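Local coordinates for type II secretion system protein L (Pseudomonas aeruginosa, PDB 6GHU) that acts in the inner membrane as part of the type II secretion machinery, helping assemble it and linking its cytoplasmic energy-providing component to the rest of the apparatus, at residues Leu57-Gly62 with Ala73-Gly78; Arg38-Phe42 with Ser65-Val71. All coordinates share one frame; numbering follows the deposited sequence.

Interaction 1: Leu57-Gly62 with Ala73-Gly78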
# COMPACT_ATOMS: atom_id res chain seq x y z
N LEU A 57 0.29 -9.11 12.33
CA LEU A 57 0.77 -9.26 10.97
C LEU A 57 1.97 -10.20 10.92
O LEU A 57 2.83 -10.18 11.81
CB LEU A 57 1.16 -7.91 10.38
CG LEU A 57 0.05 -6.86 10.28
CD1 LEU A 57 0.63 -5.55 9.79
CD2 LEU A 57 -1.05 -7.34 9.36
N ALA A 58 2.01 -11.03 9.88
CA ALA A 58 3.21 -11.77 9.56
C ALA A 58 4.21 -10.81 8.93
O ALA A 58 3.88 -10.09 7.99
CB ALA A 58 2.90 -12.92 8.61
N VAL A 59 5.42 -10.80 9.46
CA VAL A 59 6.41 -9.80 9.09
C VAL A 59 7.78 -10.45 9.05
O VAL A 59 8.11 -11.29 9.90
CB VAL A 59 6.39 -8.60 10.06
CG1 VAL A 59 6.76 -9.04 11.47
CG2 VAL A 59 7.33 -7.50 9.58
N GLN A 60 8.57 -10.06 8.07
CA GLN A 60 9.97 -10.46 7.97
C GLN A 60 10.77 -9.21 7.68
O GLN A 60 10.42 -8.43 6.79
CB GLN A 60 10.17 -11.52 6.88
CG GLN A 60 9.45 -12.83 7.16
CD GLN A 60 9.91 -13.50 8.45
OE1 GLN A 60 9.11 -13.77 9.35
NE2 GLN A 60 11.21 -13.77 8.54
N LEU A 61 11.83 -8.99 8.46
CA LEU A 61 12.70 -7.83 8.29
C LEU A 61 13.99 -8.30 7.63
O LEU A 61 14.72 -9.11 8.19
CB LEU A 61 12.98 -7.15 9.62
CG LEU A 61 13.96 -5.98 9.58
CD1 LEU A 61 13.42 -4.87 8.71
CD2 LEU A 61 14.25 -5.46 10.98
N GLY A 62 14.24 -7.80 6.43
CA GLY A 62 15.44 -8.16 5.71
C GLY A 62 16.67 -7.57 6.35
O GLY A 62 16.62 -6.83 7.34
N ALA A 73 16.36 -1.18 4.96
CA ALA A 73 16.05 -2.60 4.95
C ALA A 73 14.78 -2.81 4.14
O ALA A 73 14.07 -1.86 3.80
CB ALA A 73 15.88 -3.15 6.37
N ARG A 74 14.50 -4.07 3.84
CA ARG A 74 13.28 -4.48 3.16
C ARG A 74 12.38 -5.21 4.15
O ARG A 74 12.83 -6.14 4.83
CB ARG A 74 13.61 -5.37 1.96
CG ARG A 74 12.44 -5.72 1.08
CD ARG A 74 12.94 -6.30 -0.25
NE ARG A 74 11.85 -6.74 -1.12
CZ ARG A 74 11.30 -7.95 -1.08
NH1 ARG A 74 11.72 -8.84 -0.19
NH2 ARG A 74 10.33 -8.25 -1.93
N LEU A 75 11.14 -4.76 4.25
CA LEU A 75 10.12 -5.41 5.07
C LEU A 75 9.16 -6.17 4.17
O LEU A 75 8.70 -5.64 3.15
CB LEU A 75 9.33 -4.39 5.89
CG LEU A 75 9.75 -4.03 7.31
CD1 LEU A 75 8.80 -2.97 7.85
CD2 LEU A 75 9.74 -5.24 8.21
N VAL A 76 8.85 -7.41 4.55
CA VAL A 76 7.85 -8.22 3.86
C VAL A 76 6.72 -8.48 4.86
O VAL A 76 6.96 -9.02 5.95
CB VAL A 76 8.43 -9.54 3.34
CG1 VAL A 76 7.34 -10.42 2.74
CG2 VAL A 76 9.52 -9.27 2.31
N ILE A 77 5.50 -8.10 4.48
CA ILE A 77 4.32 -8.27 5.33
C ILE A 77 3.32 -9.15 4.60
O ILE A 77 3.03 -8.92 3.42
CB ILE A 77 3.69 -6.92 5.70
CG1 ILE A 77 4.74 -6.00 6.34
CG2 ILE A 77 2.51 -7.14 6.64
CD1 ILE A 77 4.24 -4.60 6.63
N GLY A 78 2.77 -10.13 5.31
CA GLY A 78 1.79 -11.04 4.74
C GLY A 78 2.42 -12.35 4.33
O GLY A 78 3.63 -12.53 4.48
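The beta hairpin that closes the ferredoxin-like fold of this periplasmic domain is built by strands 59-67 and 70-77, and the half of it remote from the turn joins Leu57-Gly62 to Ala73-Gly78. The short strand segments run antiparallel, 167° between their directions and 4.8 Å apart at closest approach. Gln60 and Val76 form a hydrogen-bonded pair: Gln60 N donates to Val76 O (2.9 Å), and Val76 N returns an almost straight bond to Gln60 O. Beyond them, Gly62 N reaches Arg74 O at 2.7 Å, while at the chain terminus Gly78 N binds Ala58 O at 2.9 Å.

The non-hydrogen-bonded pairs, Val59 with Ile77 and Leu61 with Leu75, send their side chains to one face, the one covered by helices 3-14 and 42-54. Here Leu75 CD2 is the common meeting point. Val59 CG2, placed opposite the backbone N, comes to 3.6 Å from Leu75 CD2, and Leu61 CD1 lies 3.7 Å from the same methyl, the Leu61 side chain crossing that of Leu75 at an oblique angle. The same Leu61 CD1 also touches Ala73 CB (3.8 Å), so one methyl bridges two residues of the partner strand. At the far end Leu57 CD1 meets Ile77 CG2 at 4.0 Å, and both residues continue onto Ala9 of helix 3-14. Gln60 and Val76 point to the other face of the sheet, with their CB atoms side by side.

Two kinds of cohesion are thus divided by direction: within the sheet, paired amides and carbonyls satisfy one another, and on the helix-facing side aliphatic branches pack against one another, consistent with the hairpin supplying part of the sheet surface on which the two helices pack.

Interaction 2: Arg38-Phe42 with Ser65-Val71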
# COMPACT_ATOMS: atom_id res chain seq x y z
N ARG A 38 13.54 3.22 5.55
CA ARG A 38 14.72 3.78 6.18
C ARG A 38 14.34 4.27 7.57
O ARG A 38 13.19 4.64 7.83
CB ARG A 38 15.31 4.94 5.36
CG ARG A 38 16.01 4.48 4.09
CD ARG A 38 16.91 5.57 3.52
NE ARG A 38 17.97 5.02 2.67
CZ ARG A 38 17.86 4.80 1.36
NH1 ARG A 38 16.74 5.09 0.71
NH2 ARG A 38 18.89 4.29 0.68
N ALA A 39 15.31 4.24 8.48
CA ALA A 39 15.10 4.69 9.85
C ALA A 39 16.43 5.19 10.39
O ALA A 39 17.48 4.88 9.82
CB ALA A 39 14.54 3.56 10.73
N PRO A 40 16.42 5.97 11.47
CA PRO A 40 17.70 6.45 12.01
C PRO A 40 18.63 5.34 12.45
O PRO A 40 19.85 5.52 12.42
CB PRO A 40 17.28 7.35 13.19
CG PRO A 40 15.84 7.05 13.44
CD PRO A 40 15.26 6.58 12.15
N GLY A 41 18.10 4.19 12.86
CA GLY A 41 18.96 3.14 13.39
C GLY A 41 18.25 1.81 13.41
O GLY A 41 17.03 1.72 13.22
N PHE A 42 19.04 0.76 13.66
CA PHE A 42 18.51 -0.60 13.61
C PHE A 42 17.46 -0.83 14.68
O PHE A 42 16.51 -1.60 14.47
CB PHE A 42 19.66 -1.61 13.74
CG PHE A 42 20.76 -1.42 12.74
CD1 PHE A 42 22.00 -0.93 13.13
CD2 PHE A 42 20.56 -1.71 11.40
CE1 PHE A 42 23.01 -0.75 12.21
CE2 PHE A 42 21.57 -1.53 10.47
CZ PHE A 42 22.80 -1.06 10.87
N SER A 65 21.43 -2.16 6.60
CA SER A 65 22.75 -1.56 6.52
C SER A 65 22.63 -0.06 6.70
O SER A 65 21.61 0.54 6.34
CB SER A 65 23.42 -1.88 5.18
OG SER A 65 24.51 -1.02 4.95
N ARG A 66 23.68 0.55 7.23
CA ARG A 66 23.72 1.99 7.43
C ARG A 66 24.43 2.68 6.28
O ARG A 66 25.44 2.18 5.77
CB ARG A 66 24.43 2.35 8.74
CG ARG A 66 24.59 3.85 8.91
CD ARG A 66 25.07 4.22 10.28
NE ARG A 66 24.10 3.89 11.33
CZ ARG A 66 23.00 4.59 11.58
NH1 ARG A 66 22.68 5.64 10.83
NH2 ARG A 66 22.21 4.22 12.58
N ASP A 67 23.90 3.83 5.88
CA ASP A 67 24.56 4.74 4.94
C ASP A 67 24.29 6.16 5.43
O ASP A 67 23.16 6.64 5.36
CB ASP A 67 24.05 4.56 3.51
CG ASP A 67 24.73 3.40 2.80
OD1 ASP A 67 25.97 3.42 2.66
OD2 ASP A 67 24.02 2.46 2.38
N GLY A 68 25.32 6.81 5.96
CA GLY A 68 25.14 8.15 6.49
C GLY A 68 24.28 8.13 7.74
O GLY A 68 24.52 7.37 8.69
N SER A 69 23.24 8.96 7.74
CA SER A 69 22.40 9.17 8.92
C SER A 69 21.32 8.11 9.10
O SER A 69 20.68 8.09 10.16
CB SER A 69 21.74 10.54 8.84
OG SER A 69 22.71 11.56 8.79
N THR A 70 21.10 7.23 8.12
CA THR A 70 19.99 6.29 8.18
C THR A 70 20.46 4.86 7.90
O THR A 70 21.53 4.64 7.33
CB THR A 70 18.87 6.66 7.19
OG1 THR A 70 19.40 6.72 5.86
CG2 THR A 70 18.26 8.00 7.54
N VAL A 71 19.66 3.91 8.35
CA VAL A 71 19.76 2.51 7.94
C VAL A 71 18.58 2.21 7.02
O VAL A 71 17.55 2.89 7.04
CB VAL A 71 19.79 1.55 9.15
CG1 VAL A 71 20.92 1.93 10.11
CG2 VAL A 71 18.47 1.56 9.89
O HOH W 1 20.13 4.40 4.19
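Phe42 lays one face of its ring against Val71, whose CG1 stands 3.7 Å from the ring centroid and only 18° off the normal, a CH-pi contact. The ring edge is turned to the other strand of the hairpin, with Ser65 N near its plane. Val71 CG1 also lies over one face of the Arg66 guanidinium, towards its rim, so a single methyl touches two flat groups. The other branch of Val71, CG2, packs on the backbone at Gly41 C (3.5 Å).

Arg66 reaches across with its chain bent at the CG-CD bond (chi3 -65°), which turns the guanidinium edge towards Pro40 O. Arg66 NH2 donates to Pro40 O at 2.7 Å, in the carbonyl plane and on a lone pair; NH1 adds a weak bond to the same atom and another weak one to Gly68 O. The guanidinium thereby joins the end of strand 59-67, beside the type II' turn Asp67-Thr70, to the junction where strand 32-39 gives way to helix 42-54, with Gly41 at the helix N-cap; its bond to the turn itself is the weak one.

Between the strands themselves, Ala39 and Val71 are a hydrogen-bonded antiparallel pair, the bond from Val71 N to Ala39 O measuring 2.8 Å. Arg38 passes obliquely by Thr70, its CD 3.6 Å from Thr70 OG1. A water in the guanidinium plane accepts from Arg38 NE (2.7 Å) and is hydrogen-bonded to Thr70 OG1 at 3.0 Å.

In the fold
Both contacts draw on the hairpin of strands 59-67 and 70-77, yet at different places in one sheet, their centres about 17 Å apart. Interaction 1 lies nearer the centre of the domain and pairs the two hairpin strands with each other; interaction 2 lies farther out, at the turn, and brings in strand 32-39. Both hairpin strands are shared; strand 70-77 is the one that also pairs with strand 32-39. Chemistry follows position: repeated backbone bonds and aliphatic packing under the helices in the first, a single backbone pair supplemented by arginine, aromatic and water-mediated contacts in the second, where most touching residues are exposed. Leu45 of helix 42-54 touches both, through Ala73 and through Ala39 and Val71.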